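Local atomic coordinates of D-glyceraldehyde dehydrogenase (NADP(+)) (Thermoplasma acidophilum, PDB entry 5IZD), a protein that oxidises D-glyceraldehyde to (R)-glycerate with NADP(+) and water in the non-phosphorylated Entner-Doudoroff pathway. Residues R300-S305 against P365-N370. Residues are numbered along the deposited sequence; the frame is centred on the assembly and turned at random.
Sequences RFVELS and PTIIGN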
loop_
_atom_site.group_PDB
_atom_site.type_symbol
_atom_site.label_atom_id
_atom_site.label_comp_id
_atom_site.label_asym_id
_atom_site.label_seq_id
_atom_site.Cartn_x
_atom_site.Cartn_y
_atom_site.Cartn_z
ATOM N N ARG A 300 19.297 34.069 -26.587
ATOM C CA ARG A 300 20.125 32.873 -26.441
ATOM C C ARG A 300 19.396 31.682 -27.086
ATOM O O ARG A 300 20.018 30.879 -27.791
ATOM C CB ARG A 300 20.478 32.604 -24.954
ATOM C CG ARG A 300 21.416 33.660 -24.384
ATOM C CD ARG A 300 22.029 33.303 -23.034
ATOM N NE ARG A 300 22.819 32.080 -23.206
ATOM C CZ ARG A 300 23.216 31.272 -22.225
ATOM N NH1 ARG A 300 22.940 31.533 -20.958
ATOM N NH2 ARG A 300 23.945 30.199 -22.547
ATOM N N PHE A 301 18.073 31.606 -26.902
ATOM C CA PHE A 301 17.280 30.483 -27.401
ATOM C C PHE A 301 17.209 30.480 -28.925
ATOM O O PHE A 301 17.313 29.421 -29.558
ATOM C CB PHE A 301 15.851 30.521 -26.839
ATOM C CG PHE A 301 14.949 29.431 -27.360
ATOM C CD1 PHE A 301 15.353 28.098 -27.335
ATOM C CD2 PHE A 301 13.648 29.733 -27.804
ATOM C CE1 PHE A 301 14.502 27.092 -27.791
ATOM C CE2 PHE A 301 12.801 28.722 -28.250
ATOM C CZ PHE A 301 13.235 27.406 -28.261
ATOM N N VAL A 302 17.019 31.652 -29.501
ATOM C CA VAL A 302 17.110 31.804 -30.959
ATOM C C VAL A 302 18.495 31.368 -31.503
ATOM O O VAL A 302 18.585 30.584 -32.486
ATOM C CB VAL A 302 16.746 33.233 -31.390
ATOM C CG1 VAL A 302 17.037 33.413 -32.888
ATOM C CG2 VAL A 302 15.281 33.511 -31.075
ATOM N N GLU A 303 19.556 31.855 -30.848
ATOM C CA GLU A 303 20.956 31.537 -31.237
ATOM C C GLU A 303 21.238 30.043 -31.157
ATOM O O GLU A 303 21.803 29.478 -32.089
ATOM C CB GLU A 303 21.980 32.326 -30.407
ATOM C CG GLU A 303 23.439 32.128 -30.773
ATOM C CD GLU A 303 23.791 32.590 -32.176
ATOM O OE1 GLU A 303 24.801 32.092 -32.700
ATOM O OE2 GLU A 303 23.079 33.440 -32.766
ATOM N N LEU A 304 20.766 29.373 -30.106
ATOM C CA LEU A 304 20.969 27.935 -30.021
ATOM C C LEU A 304 20.162 27.126 -31.065
ATOM O O LEU A 304 20.665 26.116 -31.648
ATOM C CB LEU A 304 20.649 27.450 -28.626
ATOM C CG LEU A 304 21.690 27.886 -27.606
ATOM C CD1 LEU A 304 21.016 27.946 -26.260
ATOM C CD2 LEU A 304 22.843 26.900 -27.589
ATOM N N SER A 305 18.923 27.588 -31.278
ATOM C CA SER A 305 17.977 26.971 -32.202
ATOM C C SER A 305 18.518 26.965 -33.655
ATOM O O SER A 305 18.279 26.030 -34.369
ATOM C CB SER A 305 16.595 27.651 -32.132
ATOM O OG SER A 305 15.907 27.350 -30.902
ATOM N N PRO A 365 13.056 24.774 -36.878
ATOM C CA PRO A 365 12.726 25.350 -35.579
ATOM C C PRO A 365 12.112 26.757 -35.708
ATOM O O PRO A 365 12.656 27.629 -36.421
ATOM C CB PRO A 365 14.099 25.430 -34.888
ATOM C CG PRO A 365 14.839 24.284 -35.452
ATOM C CD PRO A 365 14.466 24.336 -36.919
ATOM N N THR A 366 10.957 26.954 -35.096
ATOM C CA THR A 366 10.171 28.149 -35.302
ATOM C C THR A 366 9.775 28.785 -33.919
ATOM O O THR A 366 9.151 28.119 -33.093
ATOM C CB THR A 366 8.926 27.844 -36.122
ATOM O OG1 THR A 366 9.295 27.277 -37.396
ATOM C CG2 THR A 366 8.104 29.120 -36.321
ATOM N N ILE A 367 10.155 30.053 -33.733
ATOM C CA ILE A 367 10.009 30.763 -32.473
ATOM C C ILE A 367 9.199 32.017 -32.764
ATOM O O ILE A 367 9.512 32.762 -33.701
ATOM C CB ILE A 367 11.381 31.097 -31.833
ATOM C CG1 ILE A 367 12.207 29.808 -31.608
ATOM C CG2 ILE A 367 11.210 31.815 -30.499
ATOM C CD1 ILE A 367 13.697 30.080 -31.580
ATOM N N ILE A 368 8.125 32.180 -32.009
ATOM C CA ILE A 368 7.144 33.233 -32.182
ATOM C C ILE A 368 7.023 34.161 -30.946
ATOM O O ILE A 368 6.876 33.644 -29.834
ATOM C CB ILE A 368 5.788 32.581 -32.456
ATOM C CG1 ILE A 368 5.858 31.802 -33.783
ATOM C CG2 ILE A 368 4.675 33.612 -32.485
ATOM C CD1 ILE A 368 4.530 31.238 -34.188
ATOM N N GLY A 369 7.037 35.491 -31.157
ATOM C CA GLY A 369 6.666 36.545 -30.122
ATOM C C GLY A 369 5.280 37.178 -30.316
ATOM O O GLY A 369 4.700 37.164 -31.443
ATOM N N ASN A 370 4.746 37.735 -29.233
ATOM C CA ASN A 370 3.415 38.424 -29.197
ATOM C C ASN A 370 2.203 37.701 -29.862
ATOM O O ASN A 370 1.532 38.254 -30.751
#
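Ile367 reaches from strand 366-369 into a notch formed by Phe301, Val302 and Ser305 on helix 294-305, a helix-on-sheet contact in the alpha/beta fold of this aldehyde dehydrogenase, where the helix packs on a mixed seven-stranded sheet. The short helix and strand segments run nearly antiparallel, at 160°. In Ile367, CG1 stands anti to the carbonyl carbon (chi1 -57°), and CD1 extends from it to the helix. Ile367 CD1 lies 3.8 Å from Val302 CG2 and 3.6 Å from Ser305 OG. Ile367 CG1 meets Phe301 CE2 obliquely at 3.6 Å. Ile367 CD1 also lies 3.7 Å from Phe301 CE2, and Ile367 CG2 makes longer contacts with CE2 and CD2 of that ring. An alanine in place of Ile367 would probably open a gap between helix and strand, leaving the CD2-CE2 side of Phe301 and Val302 CG2 without this apolar partner. Beyond the two segments, Phe301 also packs on Leu269 and Tyr274 of helix 262-274 and on Ile387 of the neighbouring strand. Near the end of the helix, Pro365 CG comes within 4.0 Å of Ser305 O. Ser305 OG lies 3.4 Å above one face of the Phe301 ring, offset toward the rim. This buried hydroxyl is satisfied: it bonds Tyr274 OH, and Ser305 OG donates to Phe301 O at 2.8 Å. Phe301 O thus takes two bonds from one residue, Ser305 N and Ser305 OG arriving from opposite faces of the carbonyl plane, with OG tilted 34° from it.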